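PDB 3III: CocE/NonD family hydrolase from Staphylococcus aureus subsp. aureus COL, which probably acts as a serine hydrolase of the alpha/beta-hydrolase fold, cleaving ester or amide bonds as in related cocaine esterases and X-Pro dipeptidyl-peptidases. Local coordinates for residues P209-G212 and F213-W217; S269-G272 and L273-G277; W456-V459 and S460-E463. All coordinates share one frame; numbering follows the deposited sequence.

Contact 1: residues P209-G212 and F213-W217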
# COMPACT_ATOMS: atom_id res chain seq x y z
N PRO A 209 1.85 17.30 -4.76
CA PRO A 209 1.56 17.07 -3.36
C PRO A 209 0.16 16.56 -3.08
O PRO A 209 -0.80 17.05 -3.66
CB PRO A 209 1.80 18.42 -2.69
CG PRO A 209 1.78 19.39 -3.74
CD PRO A 209 2.01 18.72 -5.07
N ASP A 210 0.06 15.56 -2.22
CA ASP A 210 -1.22 15.03 -1.79
C ASP A 210 -1.75 16.02 -0.75
O ASP A 210 -1.19 16.16 0.33
CB ASP A 210 -1.09 13.66 -1.21
CG ASP A 210 -2.46 13.07 -0.70
OD1 ASP A 210 -3.51 13.71 -0.91
OD2 ASP A 210 -2.45 12.00 -0.00
N THR A 211 -2.85 16.66 -1.08
CA THR A 211 -3.49 17.61 -0.17
C THR A 211 -4.67 16.96 0.59
O THR A 211 -5.38 17.61 1.42
CB THR A 211 -3.99 18.79 -0.95
OG1 THR A 211 -4.99 18.37 -1.89
CG2 THR A 211 -2.83 19.50 -1.63
N GLY A 212 -4.87 15.68 0.33
CA GLY A 212 -5.93 14.95 0.97
C GLY A 212 -5.46 14.00 2.03
O GLY A 212 -5.03 14.44 3.12
N PHE A 213 -5.50 12.71 1.71
CA PHE A 213 -5.14 11.66 2.66
C PHE A 213 -3.86 11.91 3.48
O PHE A 213 -3.87 11.78 4.72
CB PHE A 213 -5.02 10.29 2.01
CG PHE A 213 -4.67 9.24 2.99
CD1 PHE A 213 -5.63 8.69 3.81
CD2 PHE A 213 -3.35 8.83 3.12
CE1 PHE A 213 -5.27 7.72 4.77
CE2 PHE A 213 -3.00 7.85 4.04
CZ PHE A 213 -3.96 7.29 4.86
N TYR A 214 -2.78 12.32 2.81
CA TYR A 214 -1.51 12.59 3.50
C TYR A 214 -1.67 13.53 4.69
O TYR A 214 -1.11 13.30 5.79
CB TYR A 214 -0.49 13.17 2.54
CG TYR A 214 0.83 13.55 3.19
CD1 TYR A 214 1.78 12.57 3.49
CD2 TYR A 214 1.12 14.89 3.54
CE1 TYR A 214 2.98 12.93 4.10
CE2 TYR A 214 2.29 15.26 4.14
CZ TYR A 214 3.25 14.25 4.39
OH TYR A 214 4.44 14.62 4.99
N ARG A 215 -2.39 14.61 4.45
CA ARG A 215 -2.63 15.62 5.45
C ARG A 215 -3.63 15.14 6.49
O ARG A 215 -3.45 15.36 7.67
CB ARG A 215 -3.06 16.93 4.81
CG ARG A 215 -2.05 17.47 3.85
CD ARG A 215 -2.40 18.82 3.22
NE ARG A 215 -1.30 19.23 2.34
CZ ARG A 215 -1.28 20.34 1.63
NH1 ARG A 215 -2.32 21.16 1.63
NH2 ARG A 215 -0.21 20.62 0.91
N PHE A 216 -4.66 14.44 6.06
CA PHE A 216 -5.64 13.83 6.98
C PHE A 216 -4.96 12.85 7.96
O PHE A 216 -5.18 12.87 9.20
CB PHE A 216 -6.64 13.10 6.12
CG PHE A 216 -7.54 12.14 6.88
CD1 PHE A 216 -8.60 12.62 7.64
CD2 PHE A 216 -7.37 10.76 6.76
CE1 PHE A 216 -9.44 11.73 8.29
CE2 PHE A 216 -8.23 9.89 7.39
CZ PHE A 216 -9.25 10.39 8.16
N TRP A 217 -4.05 12.07 7.41
CA TRP A 217 -3.32 11.05 8.14
C TRP A 217 -2.40 11.74 9.13
O TRP A 217 -2.35 11.38 10.33
CB TRP A 217 -2.53 10.22 7.12
CG TRP A 217 -1.55 9.32 7.71
CD1 TRP A 217 -1.80 8.16 8.36
CD2 TRP A 217 -0.12 9.49 7.72
NE1 TRP A 217 -0.62 7.61 8.79
CE2 TRP A 217 0.43 8.40 8.41
CE3 TRP A 217 0.74 10.47 7.22
CZ2 TRP A 217 1.80 8.24 8.59
CZ3 TRP A 217 2.12 10.29 7.39
CH2 TRP A 217 2.63 9.21 8.09
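Asp210 grips the first turn of helix 213-224 through its carboxylate, and the same group closes an Asx turn by taking the N-H of Gly212, the N-cap residue of the helix. OD2 of Asp210 takes the N-H of Tyr214 at 2.8 Å, while OD1 of Asp210 lies 2.7 Å from Gly212 N. Both donors arrive from well above the carboxylate plane, and Glu532 N supplies a second bond to OD1. With CG anti to the backbone N (chi1 179°), the carboxylate is carried forward to these amides. The Gly212 carbonyl begins the regular helical bonding: its O accepts from Phe216 N at 3.0 Å, nearly straight at 169°, with a weak bond from Arg215 N alongside.

Arg215 runs back, fully extended, beside Thr211. Its polar end is held from outside: NE by Gln238, and NH1 by a salt bridge to Glu535. Gln238 also donates to Asp210 O, and Thr211 OG1 is bonded to Glu534 N, so Glu532, Glu534, Glu535 and Gln238 of helix 234-240 satisfy the polar groups around the helix start. One guanidinium face is packed by the Thr211 methyl: CG2 of Thr211 sits 3.7 Å from CZ of Arg215, offset toward the rim.

Contact 2: residues S269-G272 and L273-G277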
# COMPACT_ATOMS: atom_id res chain seq x y z
N SER A 269 -6.19 -2.44 -5.52
CA SER A 269 -7.21 -1.50 -5.01
C SER A 269 -6.66 -0.30 -4.14
O SER A 269 -7.45 0.51 -3.61
CB SER A 269 -8.17 -2.26 -4.13
OG SER A 269 -8.52 -3.55 -4.68
N THR A 270 -5.34 -0.22 -4.02
CA THR A 270 -4.70 0.74 -3.10
C THR A 270 -3.68 1.64 -3.86
O THR A 270 -2.66 2.13 -3.31
CB THR A 270 -4.09 -0.00 -1.92
OG1 THR A 270 -3.00 -0.81 -2.37
CG2 THR A 270 -5.12 -0.92 -1.25
N GLN A 271 -3.97 1.87 -5.14
CA GLN A 271 -3.10 2.73 -5.98
C GLN A 271 -3.24 4.13 -5.46
O GLN A 271 -4.37 4.64 -5.32
CB GLN A 271 -3.49 2.63 -7.45
CG GLN A 271 -3.31 1.26 -8.06
CD GLN A 271 -3.83 1.21 -9.51
OE1 GLN A 271 -3.51 2.08 -10.33
NE2 GLN A 271 -4.72 0.27 -9.79
N GLY A 272 -2.11 4.73 -5.09
CA GLY A 272 -2.08 6.04 -4.45
C GLY A 272 -1.69 6.02 -3.00
O GLY A 272 -1.45 7.08 -2.39
N LEU A 273 -1.64 4.83 -2.41
CA LEU A 273 -1.09 4.69 -1.06
C LEU A 273 -0.12 3.49 -1.05
O LEU A 273 1.04 3.67 -1.40
CB LEU A 273 -2.19 4.57 -0.00
CG LEU A 273 -1.69 4.65 1.45
CD1 LEU A 273 -0.96 5.97 1.73
CD2 LEU A 273 -2.88 4.44 2.41
N HIS A 274 -0.57 2.29 -0.70
CA HIS A 274 0.37 1.17 -0.48
C HIS A 274 0.81 0.35 -1.69
O HIS A 274 1.78 -0.42 -1.60
CB HIS A 274 -0.14 0.25 0.62
CG HIS A 274 -0.40 0.94 1.92
ND1 HIS A 274 0.56 1.66 2.60
CD2 HIS A 274 -1.54 1.07 2.64
CE1 HIS A 274 0.03 2.14 3.72
NE2 HIS A 274 -1.25 1.80 3.76
N ASN A 275 0.08 0.42 -2.80
CA ASN A 275 0.29 -0.48 -3.91
C ASN A 275 1.72 -0.42 -4.45
O ASN A 275 2.37 -1.44 -4.53
CB ASN A 275 -0.82 -0.25 -4.96
CG ASN A 275 -0.44 -0.67 -6.37
OD1 ASN A 275 0.54 -0.20 -6.90
ND2 ASN A 275 -1.28 -1.54 -7.00
N ARG A 276 2.22 0.77 -4.77
CA ARG A 276 3.52 0.88 -5.43
C ARG A 276 4.60 0.22 -4.60
O ARG A 276 5.41 -0.55 -5.12
CB ARG A 276 3.89 2.33 -5.72
CG ARG A 276 5.20 2.50 -6.41
CD ARG A 276 5.48 3.96 -6.76
NE ARG A 276 6.71 4.10 -7.53
CZ ARG A 276 7.94 4.01 -7.02
NH1 ARG A 276 8.13 3.85 -5.71
NH2 ARG A 276 8.98 4.12 -7.84
N GLY A 277 4.63 0.57 -3.32
CA GLY A 277 5.68 0.13 -2.41
C GLY A 277 5.52 -1.32 -1.96
O GLY A 277 6.51 -1.95 -1.61
O HOH W 1 0.52 3.27 -4.51
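Leu273 N and Asn275 N both donate to Thr270 O, and this one carbonyl ties the turn to the start of helix 275-284. The Leu273 N to Thr270 O bond, 3.0 Å and 163°, closes a type II beta turn from Thr270 to Leu273; Gly272 takes the turn's positive-phi corner. Asn275 N reaches the same Thr270 O at 3.3 Å from the opposite face of the carbonyl plane.

The tight part is at Asn275 CB, 3.4 Å from both Thr270 O and Thr270 OG1, the hydroxyl being bonded to Glu193. Gln271 runs alongside Asn275, its CG 3.6 Å from Asn275 ND2, an amide nitrogen hydrogen-bonded to Ser267 O. The Gln271 amide is held by Thr454 N at OE1 and by Trp268 O at NE2. Just past the turn, Leu273 CG rests over the centre of the His274 ring, 3.6 Å above its plane.

The looser side is bridged by one water. It accepts from Gly272 N at 3.1 Å and from Arg276 N at 3.0 Å, and donates a weak bond to Leu273 O, so it joins Gly272 of the turn to Arg276 of the helix.

His274 NE2 is hydrogen-bonded to Ser169 OG. Ser169 lies just past strand 162-168, where this fold usually carries its nucleophile, so the bond would place the His274 imidazole beside a probable catalytic serine; a catalytic part for His274 itself is not established.

Contact 3: residues W456-V459 and S460-E463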
# COMPACT_ATOMS: atom_id res chain seq x y z
N TRP A 456 0.27 9.79 -12.06
CA TRP A 456 0.42 11.26 -11.99
C TRP A 456 1.82 11.73 -12.34
O TRP A 456 2.81 11.05 -12.04
CB TRP A 456 0.17 11.73 -10.57
CG TRP A 456 -1.15 11.39 -9.96
CD1 TRP A 456 -2.25 12.21 -9.88
CD2 TRP A 456 -1.49 10.21 -9.24
NE1 TRP A 456 -3.25 11.59 -9.21
CE2 TRP A 456 -2.82 10.36 -8.79
CE3 TRP A 456 -0.80 9.03 -8.95
CZ2 TRP A 456 -3.49 9.36 -8.05
CZ3 TRP A 456 -1.46 8.04 -8.25
CH2 TRP A 456 -2.81 8.23 -7.80
N LEU A 457 1.95 12.92 -12.91
CA LEU A 457 3.26 13.52 -13.02
C LEU A 457 3.21 15.05 -13.11
O LEU A 457 2.46 15.59 -13.87
CB LEU A 457 3.96 13.01 -14.28
CG LEU A 457 5.42 13.50 -14.48
CD1 LEU A 457 6.35 12.91 -13.37
CD2 LEU A 457 5.92 13.18 -15.91
N ARG A 458 4.07 15.71 -12.35
CA ARG A 458 4.35 17.13 -12.52
C ARG A 458 5.52 17.19 -13.51
O ARG A 458 6.60 16.58 -13.34
CB ARG A 458 4.64 17.76 -11.16
CG ARG A 458 5.00 19.26 -11.22
CD ARG A 458 4.92 19.89 -9.85
NE ARG A 458 3.53 20.10 -9.46
CZ ARG A 458 3.13 20.64 -8.33
NH1 ARG A 458 3.99 21.06 -7.42
NH2 ARG A 458 1.84 20.76 -8.09
N VAL A 459 5.26 17.86 -14.63
CA VAL A 459 6.18 17.79 -15.77
C VAL A 459 7.56 18.38 -15.48
O VAL A 459 8.57 17.91 -16.00
CB VAL A 459 5.47 18.37 -17.05
CG1 VAL A 459 6.43 18.54 -18.24
CG2 VAL A 459 4.26 17.46 -17.40
N SER A 460 7.65 19.39 -14.61
CA SER A 460 8.98 19.86 -14.18
C SER A 460 9.81 18.76 -13.45
O SER A 460 11.03 18.84 -13.37
CB SER A 460 8.89 21.11 -13.30
OG SER A 460 8.29 20.79 -12.08
N HIS A 461 9.13 17.69 -13.02
CA HIS A 461 9.79 16.54 -12.39
C HIS A 461 10.02 15.35 -13.32
O HIS A 461 10.30 14.22 -12.86
CB HIS A 461 8.91 16.08 -11.22
CG HIS A 461 8.91 17.04 -10.08
ND1 HIS A 461 9.06 16.64 -8.76
CD2 HIS A 461 8.79 18.39 -10.05
CE1 HIS A 461 9.01 17.70 -7.97
NE2 HIS A 461 8.86 18.78 -8.73
N ARG A 462 9.89 15.57 -14.61
CA ARG A 462 9.94 14.45 -15.58
C ARG A 462 11.27 13.70 -15.75
O ARG A 462 11.33 12.65 -16.42
CB ARG A 462 9.57 14.99 -16.98
CG ARG A 462 10.59 15.95 -17.55
CD ARG A 462 10.03 16.64 -18.83
NE ARG A 462 10.95 17.67 -19.36
CZ ARG A 462 11.09 18.91 -18.89
NH1 ARG A 462 10.38 19.36 -17.86
NH2 ARG A 462 11.96 19.70 -19.45
N GLU A 463 12.36 14.25 -15.27
CA GLU A 463 13.67 13.68 -15.62
C GLU A 463 13.80 12.27 -15.04
O GLU A 463 13.62 12.05 -13.83
CB GLU A 463 14.83 14.54 -15.06
CG GLU A 463 16.25 13.96 -15.46
CD GLU A 463 17.44 14.65 -14.79
OE1 GLU A 463 17.27 15.31 -13.75
OE2 GLU A 463 18.58 14.47 -15.26
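Arg462 has CG between its backbone N and carbonyl carbon (chi1 67°) and is extended from CG to NE, with chi4 then turned so that NH1 comes back to the carbonyl of Val459, which lies at the guanidinium edge. This happens in a short 3-10 turn at the end of strand 447-458, part of the five-stranded antiparallel sheet in the C-terminal non-catalytic domain. Two successive backbone bonds make the turn: His461 N to Arg458 O at 2.8 Å, and Arg462 N to Val459 O at 3.0 Å.

Val459 O is gripped twice by Arg462. NH1 of Arg462 donates to Val459 O at 3.0 Å and 161°, on the face of the carbonyl plane opposite that used by Arg462 N, and the oxygen lies close to the guanidinium plane. NH1 also bonds Leu482 O, so the arginine joins the turn to the loop that leads toward strand 490-503.

Arg458 and His461 point the same way from the other side of the turn, their guanidinium and ring planes 83° apart. They meet through carbon: Arg458 CG is 4.1 Å from His461 CD2. Their polar ends have different partners, Arg458 NE a salt bridge with Asp424, and His461 Glu481 through NE2 and His478 through ND1. Leu457 supplies looser packing, with CD2 4.2 Å from Arg462 CB, and its side chain continues onto Val492 of strand 490-503. Ser460 OG, hydrogen-bonded to Asp422, fits in beside the Arg458 chain, 3.7 Å from Arg458 CG.

The three contacts touch pairwise across the junction of the hydrolase and C-terminal domains. Contacts 1 and 2, their centres about 14 Å apart, meet where Phe213 CE2 packs on Leu273 CD1 at 3.6 Å. Contact 3 lies about 19 Å, centre to centre, from each of them. It reaches contact 1 through Arg458 NH2 and Pro209 CD, 3.7 Å apart, and contact 2 where Trp456 CH2 packs against Gly272 CA at 4.1 Å. His205 joins all three: it touches Asp210, bonds Gly272 O and stacks on Trp456. A bound palmitic acid comes within about 4 Å of the Phe216 side chain and 5 Å of the His274 side chain, so contact 1 touches the lipid through Phe216 and contact 2 lies close by.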